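Local coordinates for heptaprenyl diphosphate synthase (HEPPP synthase) subunit 1 family protein (Staphylococcus aureus, PDB 5H9D) that probably serves as the small, non-catalytic partner of a two-chain prenyltransferase that builds heptaprenyl diphosphate, the precursor of the menaquinone side chain, at residues Y82-L85 and A86-N89; Y134-L137 and S138-I142; H175-H178 and D179-S183. All coordinates share one frame; numbering follows the deposited sequence.

Interaction 1. Residues Y82-L85 and A86-N89; sequences YTLL and AEIN
Ala-86 meets Tyr-82 through the backbone bond that carries helix 70-88 into its last turn. The main-chain bonds come first. Ala-86 N reaches Tyr-82 O at 2.7 Å, and Ile-88 N reaches Leu-84 O at 3.1 Å with an N-H...O angle of 150°, both in the i to i+4 pattern of an alpha helix. At the end the pattern frays: the bond from Asn-89 N to Leu-85 O is weak at 3.4 Å, and Asn-89 leaves the helix with a positive phi of 52°.

Side-chain packing is lighter. Leu-84 and Glu-87 run side by side, and methyl CD1 of the leucine lies 3.9 Å from the carboxylate carbon CD of the glutamate. Leu-85 and Ile-88 pack on Phe-93, and Leu-84 on Val-46 and Thr-50.

Tyr-82 OH and Ala-86 O face the partner chain. The hydroxyl bonds to His-130 of the farnesyl pyrophosphate synthetase chain, and Asn-127 of that same chain donates from ND2 to Ala-86 O; Thr-83 OG1 turns back to His-80 O.

A helix terminus is thereby shared between two jobs: its carbonyls satisfy the amides of Ala-86 and Ile-88, while a tyrosine hydroxyl and a late carbonyl bind the partner chain.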
# COMPACT_ATOMS: atom_id res chain seq x y z
N TYR C 82 6.38 -9.79 1.16
CA TYR C 82 7.40 -9.10 1.95
C TYR C 82 7.53 -9.62 3.39
O TYR C 82 8.63 -9.63 3.95
CB TYR C 82 7.15 -7.57 1.88
CG TYR C 82 8.00 -6.65 2.75
CD1 TYR C 82 9.35 -6.91 3.04
CD2 TYR C 82 7.46 -5.44 3.21
CE1 TYR C 82 10.13 -5.99 3.76
CE2 TYR C 82 8.23 -4.53 3.93
CZ TYR C 82 9.55 -4.80 4.19
OH TYR C 82 10.26 -3.84 4.88
N THR C 83 6.43 -10.05 3.99
CA THR C 83 6.51 -10.60 5.33
C THR C 83 7.45 -11.78 5.18
O THR C 83 8.20 -12.12 6.10
CB THR C 83 5.16 -11.12 5.81
OG1 THR C 83 4.52 -11.82 4.74
CG2 THR C 83 4.28 -9.96 6.26
N LEU C 84 7.39 -12.38 3.99
CA LEU C 84 8.19 -13.52 3.56
C LEU C 84 9.65 -13.09 3.33
O LEU C 84 10.57 -13.79 3.74
CB LEU C 84 7.60 -14.09 2.28
CG LEU C 84 7.16 -15.55 2.21
CD1 LEU C 84 6.41 -15.96 3.48
CD2 LEU C 84 6.27 -15.72 0.97
N LEU C 85 9.88 -11.97 2.66
CA LEU C 85 11.27 -11.54 2.49
C LEU C 85 11.77 -11.29 3.91
O LEU C 85 12.94 -11.48 4.22
CB LEU C 85 11.38 -10.23 1.70
CG LEU C 85 11.05 -10.12 0.21
CD1 LEU C 85 11.53 -8.77 -0.25
CD2 LEU C 85 11.69 -11.24 -0.63
N ALA C 86 10.84 -10.85 4.77
CA ALA C 86 11.14 -10.55 6.17
C ALA C 86 11.69 -11.74 6.96
O ALA C 86 12.66 -11.59 7.71
CB ALA C 86 9.90 -10.00 6.86
N GLU C 87 11.08 -12.92 6.81
CA GLU C 87 11.60 -14.09 7.53
C GLU C 87 12.85 -14.68 6.87
O GLU C 87 13.63 -15.35 7.54
CB GLU C 87 10.53 -15.17 7.75
CG GLU C 87 9.83 -15.67 6.52
CD GLU C 87 8.45 -16.26 6.83
OE1 GLU C 87 7.56 -15.48 7.30
OE2 GLU C 87 8.25 -17.49 6.62
N ILE C 88 13.03 -14.43 5.57
CA ILE C 88 14.21 -14.91 4.84
C ILE C 88 15.49 -14.23 5.38
O ILE C 88 16.61 -14.70 5.18
CB ILE C 88 14.07 -14.66 3.32
CG1 ILE C 88 13.01 -15.60 2.75
CG2 ILE C 88 15.40 -14.91 2.63
CD1 ILE C 88 12.88 -15.57 1.24
N ASN C 89 15.31 -13.11 6.06
CA ASN C 89 16.41 -12.39 6.69
C ASN C 89 17.63 -12.06 5.83
O ASN C 89 18.49 -11.29 6.28
CB ASN C 89 16.86 -13.18 7.91
CG ASN C 89 17.37 -12.29 9.02
OD1 ASN C 89 18.18 -11.37 8.79
ND2 ASN C 89 16.91 -12.56 10.23

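Interaction 2. Residues Y134-L137 and S138-I142; sequences YITL and SHFGI
Ser-138 touches Tyr-134 one turn back along helix 118-140, at the point where the helix begins to run out. From CB outward the serine stays close to the preceding turn. Its CB lies 3.1 Å from Tyr-134 O, and OG, set between its own backbone N and carbonyl carbon (chi1 63°), folds back to the same oxygen. The model places this hydroxyl bond at a very short 2.3 Å, a length to be read with caution, with OG as the donor. The tip also approaches the tyrosine ring obliquely, with OG 3.6 Å from CE1. The firmer hold on Tyr-134 O is that of the serine backbone, Ser-138 N bonding to it at 3.0 Å.

One residue before the serine, Leu-137 O is a second gathering point. Gly-141 N approaches it nearly along the C=O axis at 3.0 Å, with an N-H...O angle of 160°, whereas Phe-140 N comes from above the carbonyl plane at 3.2 Å. The Phe-140 ring leans obliquely by Thr-136 O, and one of its faces receives His-139 CD2, offset toward the rim.

Outside the turn, His-139 NE2 bonds to Asp-90 and Tyr-134 OH to Ser-147. Phe-93 of helix 91-112 meets Phe-140 edge-to-face and also touches the His-139 ring, packing the helix end into the all-helical fold.

The chemistry implies a termination carried mainly by the main chain: Ser-138 N holds Tyr-134 O, while Leu-137 O accepts from Phe-140 N and Gly-141 N before the chain turns away. If the hydroxyl bond is real, it would add a second hold on Tyr-134 O.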
# COMPACT_ATOMS: atom_id res chain seq x y z
N TYR C 134 15.16 -16.66 -11.97
CA TYR C 134 16.59 -16.53 -12.27
C TYR C 134 17.35 -16.00 -11.08
O TYR C 134 18.32 -16.61 -10.66
CB TYR C 134 16.83 -15.61 -13.47
CG TYR C 134 18.29 -15.20 -13.69
CD1 TYR C 134 18.90 -14.25 -12.87
CD2 TYR C 134 19.07 -15.79 -14.69
CE1 TYR C 134 20.24 -13.89 -13.04
CE2 TYR C 134 20.42 -15.44 -14.87
CZ TYR C 134 20.99 -14.49 -14.04
OH TYR C 134 22.32 -14.15 -14.18
N ILE C 135 16.91 -14.87 -10.52
CA ILE C 135 17.62 -14.28 -9.38
C ILE C 135 17.32 -15.00 -8.05
O ILE C 135 18.11 -14.91 -7.12
CB ILE C 135 17.35 -12.72 -9.24
CG1 ILE C 135 16.26 -12.45 -8.21
CG2 ILE C 135 16.88 -12.11 -10.53
CD1 ILE C 135 16.80 -12.27 -6.85
N THR C 136 16.20 -15.71 -7.95
CA THR C 136 15.93 -16.39 -6.69
C THR C 136 16.87 -17.58 -6.60
O THR C 136 17.58 -17.74 -5.60
CB THR C 136 14.48 -16.91 -6.57
OG1 THR C 136 13.55 -16.00 -7.17
CG2 THR C 136 14.11 -17.03 -5.10
N LEU C 137 16.88 -18.42 -7.64
CA LEU C 137 17.74 -19.61 -7.70
C LEU C 137 19.23 -19.20 -7.67
O LEU C 137 19.99 -19.69 -6.83
CB LEU C 137 17.48 -20.40 -9.00
CG LEU C 137 16.08 -20.92 -9.40
CD1 LEU C 137 16.10 -21.33 -10.87
CD2 LEU C 137 15.66 -22.09 -8.54
N SER C 138 19.63 -18.30 -8.56
CA SER C 138 21.02 -17.86 -8.63
C SER C 138 21.52 -16.99 -7.47
O SER C 138 22.44 -16.18 -7.64
CB SER C 138 21.26 -17.13 -9.96
OG SER C 138 20.47 -15.97 -10.05
N HIS C 139 20.94 -17.16 -6.30
CA HIS C 139 21.36 -16.38 -5.14
C HIS C 139 21.61 -17.33 -3.98
O HIS C 139 22.38 -17.02 -3.07
CB HIS C 139 20.28 -15.39 -4.74
CG HIS C 139 20.61 -14.62 -3.50
ND1 HIS C 139 21.45 -13.52 -3.50
CD2 HIS C 139 20.21 -14.79 -2.22
CE1 HIS C 139 21.55 -13.05 -2.27
NE2 HIS C 139 20.81 -13.81 -1.47
N PHE C 140 20.95 -18.48 -4.04
CA PHE C 140 21.03 -19.51 -3.02
C PHE C 140 21.76 -20.77 -3.51
O PHE C 140 22.55 -21.36 -2.78
CB PHE C 140 19.61 -19.88 -2.55
CG PHE C 140 18.85 -18.72 -1.95
CD1 PHE C 140 19.21 -18.19 -0.72
CD2 PHE C 140 17.77 -18.16 -2.63
CE1 PHE C 140 18.52 -17.13 -0.16
CE2 PHE C 140 17.07 -17.09 -2.08
CZ PHE C 140 17.44 -16.57 -0.84
N GLY C 141 21.47 -21.18 -4.75
CA GLY C 141 22.11 -22.35 -5.32
C GLY C 141 23.18 -21.92 -6.31
O GLY C 141 22.97 -21.99 -7.52
N ILE C 142 24.33 -21.49 -5.78
CA ILE C 142 25.49 -21.01 -6.54
C ILE C 142 25.16 -19.95 -7.61
O ILE C 142 24.13 -20.05 -8.30
CB ILE C 142 26.32 -22.19 -7.20
CG1 ILE C 142 27.19 -22.89 -6.14
CG2 ILE C 142 27.26 -21.65 -8.30
CD1 ILE C 142 28.21 -23.90 -6.72

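Interaction 3. Residues H175-H178 and D179-S183; sequences HYLH and DIQKS
The imidazole of His-178 and the side chain of Gln-181 lie side by side and point the same way, where the short alpha helix 174-180 gives way to loop at Gln-181. The ring and amide planes stand 85° apart, almost perpendicular. One face of the imidazole receives CG of the adjacent Leu-177, offset toward the rim. On the same ring, ND1 bonds back to Lys-174 O, a local tie that limits its rotation.

Leu-177 also reaches the amide group of Gln-181. With its CG anti to the backbone N (chi1 163°), it sends methyl CD1 to within 3.4 Å of Gln-181 CD, the two side chains crossing at a slant. Phe-165 and Lys-166 touch Leu-177 from the preceding loop and so help to bury this side of the turn.

The backbone supplies the rest. Asp-179 N is divided between two carbonyls: His-175 O at 3.1 Å, and Tyr-176 O at 2.6 Å, approached from above the carbonyl plane. Ile-180 N comes to Tyr-176 O from the opposite face, at 3.0 Å. Both i to i+3 and i to i+4 bonds thus occur, Asp-179 N being shared between them and Ile-180 N keeping to i to i+4.

Downstream, Asp-179 O accepts three bonds, from Lys-182 N, from Ser-183 N and from the hydroxyl Ser-183 OG, the last at 2.7 Å and above the carbonyl plane.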
# COMPACT_ATOMS: atom_id res chain seq x y z
N HIS C 175 -1.07 -13.04 -33.41
CA HIS C 175 -0.04 -13.14 -34.44
C HIS C 175 1.28 -12.68 -33.82
O HIS C 175 2.14 -13.50 -33.48
CB HIS C 175 -0.37 -12.26 -35.67
CG HIS C 175 -1.82 -12.21 -36.04
ND1 HIS C 175 -2.25 -12.19 -37.35
CD2 HIS C 175 -2.94 -12.07 -35.28
CE1 HIS C 175 -3.57 -12.04 -37.38
NE2 HIS C 175 -4.01 -11.96 -36.14
N TYR C 176 1.42 -11.36 -33.66
CA TYR C 176 2.61 -10.76 -33.05
C TYR C 176 3.27 -11.73 -32.08
O TYR C 176 4.20 -12.46 -32.41
CB TYR C 176 2.24 -9.56 -32.19
CG TYR C 176 1.91 -8.24 -32.84
CD1 TYR C 176 2.85 -7.54 -33.58
CD2 TYR C 176 0.70 -7.61 -32.55
CE1 TYR C 176 2.60 -6.23 -34.00
CE2 TYR C 176 0.44 -6.32 -32.96
CZ TYR C 176 1.39 -5.63 -33.68
OH TYR C 176 1.12 -4.33 -34.07
N LEU C 177 2.75 -11.69 -30.86
CA LEU C 177 3.20 -12.48 -29.73
C LEU C 177 3.71 -13.86 -30.04
O LEU C 177 4.82 -14.21 -29.68
CB LEU C 177 2.08 -12.58 -28.69
CG LEU C 177 2.21 -13.69 -27.64
CD1 LEU C 177 3.60 -13.66 -27.03
CD2 LEU C 177 1.16 -13.51 -26.58
N HIS C 178 2.88 -14.66 -30.69
CA HIS C 178 3.25 -16.02 -31.01
C HIS C 178 4.47 -16.06 -31.93
O HIS C 178 5.18 -17.06 -31.97
CB HIS C 178 2.03 -16.75 -31.58
CG HIS C 178 0.83 -16.72 -30.68
ND1 HIS C 178 -0.00 -15.62 -30.57
CD2 HIS C 178 0.36 -17.63 -29.79
CE1 HIS C 178 -0.93 -15.86 -29.66
NE2 HIS C 178 -0.74 -17.07 -29.17
N ASP C 179 4.72 -14.96 -32.64
CA ASP C 179 5.89 -14.87 -33.51
C ASP C 179 7.13 -14.36 -32.75
O ASP C 179 8.15 -15.05 -32.74
CB ASP C 179 5.60 -13.96 -34.72
CG ASP C 179 4.74 -14.66 -35.79
OD1 ASP C 179 5.12 -15.75 -36.27
OD2 ASP C 179 3.69 -14.10 -36.18
N ILE C 180 7.06 -13.19 -32.10
CA ILE C 180 8.23 -12.71 -31.35
C ILE C 180 8.62 -13.65 -30.20
O ILE C 180 9.68 -13.49 -29.60
CB ILE C 180 8.09 -11.22 -30.78
CG1 ILE C 180 6.74 -10.97 -30.12
CG2 ILE C 180 8.28 -10.20 -31.89
CD1 ILE C 180 6.39 -9.48 -30.04
N GLN C 181 7.78 -14.63 -29.91
CA GLN C 181 8.08 -15.57 -28.83
C GLN C 181 8.39 -16.95 -29.39
O GLN C 181 8.58 -17.91 -28.65
CB GLN C 181 6.93 -15.69 -27.84
CG GLN C 181 5.79 -16.54 -28.32
CD GLN C 181 4.83 -16.86 -27.20
OE1 GLN C 181 3.80 -17.49 -27.41
NE2 GLN C 181 5.17 -16.43 -25.99
N LYS C 182 8.38 -17.03 -30.72
CA LYS C 182 8.71 -18.26 -31.42
C LYS C 182 10.05 -17.89 -32.04
O LYS C 182 10.99 -18.70 -32.07
CB LYS C 182 7.69 -18.58 -32.52
CG LYS C 182 7.87 -19.97 -33.14
CD LYS C 182 6.79 -20.31 -34.19
CE LYS C 182 5.41 -20.51 -33.56
NZ LYS C 182 4.39 -20.96 -34.54
N SER C 183 10.13 -16.65 -32.51
CA SER C 183 11.34 -16.12 -33.11
C SER C 183 12.28 -15.64 -32.01
O SER C 183 12.78 -14.52 -32.05
CB SER C 183 11.02 -14.97 -34.07
OG SER C 183 10.46 -13.87 -33.39

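Overall arrangement
Followed from the N terminus, the three contacts lie at the C-terminal ends of three helices. Interaction 1 ends helix 70-88, interaction 2 ends helix 118-140 and interaction 3 ends helix 174-180. Each spans a continuous piece of chain, so none closes a long loop; they follow in series, without nesting or crossing. Interactions 1 and 2 have centres 16 Å apart and nearest atoms about 4 Å apart, and both pack on helices 43-65 and 91-112, with Phe-93 common to the two. Interaction 3 stands apart, its centre 37 Å from that of interaction 1 and across the chain's centre. Among the three, interaction 1 alone meets the partner chain.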